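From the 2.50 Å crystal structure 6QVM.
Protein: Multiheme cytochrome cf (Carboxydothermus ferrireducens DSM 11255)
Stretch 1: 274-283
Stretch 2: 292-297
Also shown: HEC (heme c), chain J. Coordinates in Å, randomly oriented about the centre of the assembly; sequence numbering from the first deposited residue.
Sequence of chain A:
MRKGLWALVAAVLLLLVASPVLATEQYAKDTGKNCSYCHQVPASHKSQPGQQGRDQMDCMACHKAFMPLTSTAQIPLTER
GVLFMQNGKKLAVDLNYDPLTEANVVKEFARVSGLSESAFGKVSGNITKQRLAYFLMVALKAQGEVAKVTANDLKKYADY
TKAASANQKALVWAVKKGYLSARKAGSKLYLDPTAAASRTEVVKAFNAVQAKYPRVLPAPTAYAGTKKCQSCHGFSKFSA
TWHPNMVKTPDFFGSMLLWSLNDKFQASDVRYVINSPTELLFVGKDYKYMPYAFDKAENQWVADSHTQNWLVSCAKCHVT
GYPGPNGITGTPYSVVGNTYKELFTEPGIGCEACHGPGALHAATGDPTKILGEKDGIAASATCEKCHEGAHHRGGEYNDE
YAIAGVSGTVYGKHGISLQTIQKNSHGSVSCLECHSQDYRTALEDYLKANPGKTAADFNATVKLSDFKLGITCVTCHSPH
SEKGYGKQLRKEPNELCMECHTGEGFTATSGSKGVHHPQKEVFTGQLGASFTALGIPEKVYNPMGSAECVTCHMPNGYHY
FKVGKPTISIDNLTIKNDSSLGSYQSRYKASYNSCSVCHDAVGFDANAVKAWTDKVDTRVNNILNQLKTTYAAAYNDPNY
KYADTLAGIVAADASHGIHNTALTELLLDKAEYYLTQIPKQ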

# COMPACT_ATOMS: atom_id res chain seq x y z
N ILE A 274 -1.86 -7.85 -19.73
CA ILE A 274 -0.88 -7.44 -18.73
C ILE A 274 -0.56 -5.97 -18.97
O ILE A 274 -0.07 -5.60 -20.04
N ASN A 275 -0.85 -5.13 -17.97
CA ASN A 275 -0.97 -3.69 -18.16
C ASN A 275 0.15 -2.98 -17.40
O ASN A 275 0.12 -2.90 -16.17
N SER A 276 1.12 -2.43 -18.14
CA SER A 276 2.26 -1.72 -17.57
C SER A 276 2.25 -0.28 -18.07
O SER A 276 1.48 0.05 -18.99
N PRO A 277 3.07 0.62 -17.51
CA PRO A 277 3.00 2.03 -17.94
C PRO A 277 3.27 2.27 -19.42
O PRO A 277 2.75 3.24 -19.98
N THR A 278 4.05 1.41 -20.08
CA THR A 278 4.41 1.65 -21.47
C THR A 278 3.90 0.59 -22.44
O THR A 278 3.87 0.86 -23.65
N GLU A 279 3.48 -0.58 -21.97
CA GLU A 279 3.21 -1.66 -22.90
C GLU A 279 2.10 -2.56 -22.38
O GLU A 279 1.88 -2.66 -21.17
N LEU A 280 1.40 -3.19 -23.32
CA LEU A 280 0.39 -4.20 -23.04
C LEU A 280 0.86 -5.54 -23.56
O LEU A 280 1.30 -5.65 -24.71
N LEU A 281 0.77 -6.57 -22.72
CA LEU A 281 0.95 -7.95 -23.13
C LEU A 281 -0.40 -8.65 -23.07
O LEU A 281 -1.29 -8.26 -22.32
N PHE A 282 -0.55 -9.70 -23.88
CA PHE A 282 -1.83 -10.35 -24.05
C PHE A 282 -1.70 -11.84 -23.78
O PHE A 282 -0.73 -12.48 -24.19
N VAL A 283 -2.69 -12.38 -23.07
CA VAL A 283 -2.66 -13.74 -22.55
C VAL A 283 -3.81 -14.52 -23.18
O VAL A 283 -4.98 -14.15 -23.03
N TYR A 292 1.79 -10.58 -30.48
CA TYR A 292 1.91 -9.13 -30.50
C TYR A 292 1.78 -8.54 -29.10
O TYR A 292 1.06 -9.07 -28.25
N ALA A 293 2.48 -7.44 -28.88
CA ALA A 293 2.23 -6.54 -27.76
C ALA A 293 1.72 -5.22 -28.31
O ALA A 293 1.85 -4.93 -29.51
N PHE A 294 1.11 -4.41 -27.45
CA PHE A 294 0.64 -3.09 -27.83
C PHE A 294 1.55 -2.05 -27.20
O PHE A 294 1.66 -1.98 -25.97
N ASP A 295 2.19 -1.24 -28.04
CA ASP A 295 3.06 -0.16 -27.57
C ASP A 295 2.22 1.10 -27.38
O ASP A 295 1.65 1.62 -28.35
N LYS A 296 2.15 1.60 -26.14
CA LYS A 296 1.27 2.72 -25.85
C LYS A 296 1.76 4.02 -26.47
O LYS A 296 0.94 4.88 -26.83
N ALA A 297 3.08 4.20 -26.61
CA ALA A 297 3.60 5.47 -27.08
C ALA A 297 3.33 5.66 -28.57
O ALA A 297 2.87 6.72 -28.99

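What holds the end of K296 against the first stretch? Its side chain points toward that stretch and runs out nearly straight, chi1 m and the remaining three angles t, so the ammonium group arrives beside the turn that follows N275. There K296 NZ donates to N275 OD1 at 2.7 Å and to S276 O at 2.8 Å. N275, with chi1 t, leaves its backbone sideways, yet its amide end comes nearer and presents OD1 to the lysine, while ND2 is satisfied elsewhere in the structure. Water 1 joins the same site, donating to P277 O at 2.7 Å and accepting a weak bond from K296 NZ at 3.4 Å. The long reach buries more of K296 than of any other residue in the contact, and its aliphatic part packs as well: K296 CE lies 3.6 Å from L280 CD2.

How does the backbone set the side chains in register? The strands run antiparallel, and L280 and F294 form a hydrogen-bonded pair: L280 N donates to F294 O at 2.9 Å, and F294 N to L280 O at 3.0 Å. K296 N adds a bond to T278 O at 3.1 Å, and water 2 donates to that same T278 O at 2.7 Å while accepting from A297 N at 2.8 Å. Within the first stretch, S276, chi1 p, steadies the turn by donating from OG to E279 O at 2.9 Å.

Which side chains share a face of the sheet? L280 (chi1 m, chi2 t) and F294 (chi1 t) lie on one face, their CB atoms 3.8 Å apart, although the F294 ring leads away from the first stretch. F282, chi1 m, points toward the second stretch and brings its CE1 to 3.9 Å from F294 CB; the edge of its ring meets the backbone at F294 N, 3.8 Å from F282 CE1. Water 3 links the strands nearby, accepting from F282 N at 2.9 Å and lying 2.7 Å from Y292 O.

What lies on the other face, and where does the heme approach? E279 and D295, both with chi1 t, direct their side chains to this second face, where E279 OE2, in a poorly ordered side chain, comes within 3.9 Å of A293 CB. The small A293 points toward the first stretch, and its CB also packs 3.8 Å from L281 CD2 (L281 chi1 m, chi2 t). Heme c meets the turn through a propionate, with HEC O2D 2.7 Å from N275 O and HEC O1D 3.6 Å from P277 CD.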

# COMPACT_ATOMS: atom_id res chain seq x y z
CB ILE A 274 0.38 -8.32 -18.78
CG1 ILE A 274 -0.01 -9.80 -18.72
CG2 ILE A 274 1.30 -7.98 -17.62
CD1 ILE A 274 -0.99 -10.14 -17.60
CB ASN A 275 -2.35 -3.22 -17.70
CG ASN A 275 -2.58 -1.74 -17.92
OD1 ASN A 275 -1.96 -1.12 -18.79
ND2 ASN A 275 -3.47 -1.16 -17.12
CB SER A 276 3.56 -2.43 -17.95
OG SER A 276 3.97 -2.09 -19.26
CB PRO A 277 4.07 2.71 -17.06
CG PRO A 277 4.12 1.87 -15.83
CD PRO A 277 3.89 0.46 -16.29
CB THR A 278 5.94 1.75 -21.63
OG1 THR A 278 6.54 0.56 -21.10
CG2 THR A 278 6.48 2.97 -20.90
CB GLU A 279 4.48 -2.48 -23.15
CG GLU A 279 4.44 -3.33 -24.40
CD GLU A 279 5.80 -3.88 -24.77
OE1 GLU A 279 6.46 -4.50 -23.90
OE2 GLU A 279 6.23 -3.65 -25.93
CB LEU A 280 -0.95 -3.82 -23.69
CG LEU A 280 -1.62 -2.53 -23.22
CD1 LEU A 280 -2.98 -2.39 -23.89
CD2 LEU A 280 -1.77 -2.52 -21.71
CB LEU A 281 1.96 -8.67 -22.23
CG LEU A 281 3.40 -8.16 -22.23
CD1 LEU A 281 4.27 -9.06 -21.36
CD2 LEU A 281 3.98 -8.07 -23.64
CB PHE A 282 -2.39 -10.08 -25.46
CG PHE A 282 -2.69 -8.63 -25.70
CD1 PHE A 282 -1.69 -7.75 -26.07
CD2 PHE A 282 -3.98 -8.13 -25.52
CE1 PHE A 282 -1.96 -6.41 -26.28
CE2 PHE A 282 -4.25 -6.79 -25.72
CZ PHE A 282 -3.24 -5.93 -26.11
CB VAL A 283 -2.76 -13.74 -21.02
CG1 VAL A 283 -2.92 -15.16 -20.49
CG2 VAL A 283 -1.53 -13.07 -20.41
CB TYR A 292 0.84 -8.47 -31.39
CG TYR A 292 1.01 -8.68 -32.87
CD1 TYR A 292 2.27 -8.72 -33.47
CD2 TYR A 292 -0.11 -8.83 -33.69
CE1 TYR A 292 2.40 -8.90 -34.83
CE2 TYR A 292 0.02 -9.01 -35.05
CZ TYR A 292 1.27 -9.05 -35.62
OH TYR A 292 1.39 -9.23 -36.98
CB ALA A 293 3.50 -6.32 -26.93
CB PHE A 294 -0.81 -2.86 -27.41
CG PHE A 294 -1.44 -1.65 -28.05
CD1 PHE A 294 -1.41 -0.43 -27.41
CD2 PHE A 294 -2.05 -1.75 -29.28
CE1 PHE A 294 -1.98 0.69 -27.99
CE2 PHE A 294 -2.62 -0.64 -29.88
CZ PHE A 294 -2.59 0.59 -29.23
CB ASP A 295 4.19 0.07 -28.57
CG ASP A 295 5.21 1.07 -28.08
OD1 ASP A 295 4.90 2.28 -28.05
OD2 ASP A 295 6.34 0.65 -27.72
CB LYS A 296 1.10 2.88 -24.34
CG LYS A 296 0.35 1.73 -23.68
CD LYS A 296 0.18 1.93 -22.18
CE LYS A 296 -0.75 0.88 -21.61
NZ LYS A 296 -0.88 0.97 -20.13
CB ALA A 297 5.09 5.59 -26.77
FE HEC J . 5.15 -3.42 -6.37
CHA HEC J . 4.94 -1.96 -9.44
CHB HEC J . 6.69 -0.59 -5.13
CHC HEC J . 4.86 -4.65 -3.17
CHD HEC J . 4.15 -6.48 -7.64
NA HEC J . 5.70 -1.61 -7.13
C1A HEC J . 5.57 -1.23 -8.45
C2A HEC J . 6.20 0.06 -8.61
C3A HEC J . 6.69 0.44 -7.43
C4A HEC J . 6.39 -0.61 -6.47
CMA HEC J . 7.45 1.75 -7.14
CAA HEC J . 6.29 0.85 -9.94
CBA HEC J . 5.12 1.83 -10.02
CGA HEC J . 5.30 2.69 -11.24
O1A HEC J . 5.75 2.17 -12.30
O2A HEC J . 4.99 3.90 -11.15
NB HEC J . 5.69 -2.75 -4.50
C1B HEC J . 6.26 -1.53 -4.22
C2B HEC J . 6.35 -1.40 -2.78
C3B HEC J . 5.85 -2.52 -2.23
C4B HEC J . 5.42 -3.40 -3.31
CMB HEC J . 6.97 -0.17 -2.07
CAB HEC J . 5.74 -2.86 -0.72
CBB HEC J . 4.89 -1.82 0.06
NC HEC J . 4.66 -5.25 -5.57
C1C HEC J . 4.52 -5.50 -4.21
C2C HEC J . 3.98 -6.85 -4.06
C3C HEC J . 3.71 -7.34 -5.29
C4C HEC J . 4.19 -6.35 -6.26
CMC HEC J . 3.61 -7.50 -2.70
CAC HEC J . 3.14 -8.73 -5.68
CBC HEC J . 1.74 -9.02 -5.08
ND HEC J . 4.63 -4.11 -8.24
C1D HEC J . 4.25 -5.42 -8.54
C2D HEC J . 3.98 -5.51 -9.95
C3D HEC J . 4.23 -4.10 -10.50
C4D HEC J . 4.63 -3.30 -9.37
CMD HEC J . 3.53 -6.75 -10.75
CAD HEC J . 4.06 -3.63 -11.95
CBD HEC J . 2.67 -2.98 -12.01
CGD HEC J . 2.27 -2.61 -13.41
O1D HEC J . 3.18 -2.42 -14.26
O2D HEC J . 1.04 -2.49 -13.67
O HOH W 1 0.19 4.17 -19.69
O HOH W 2 5.01 2.72 -25.25
O HOH W 3 1.53 -10.24 -25.84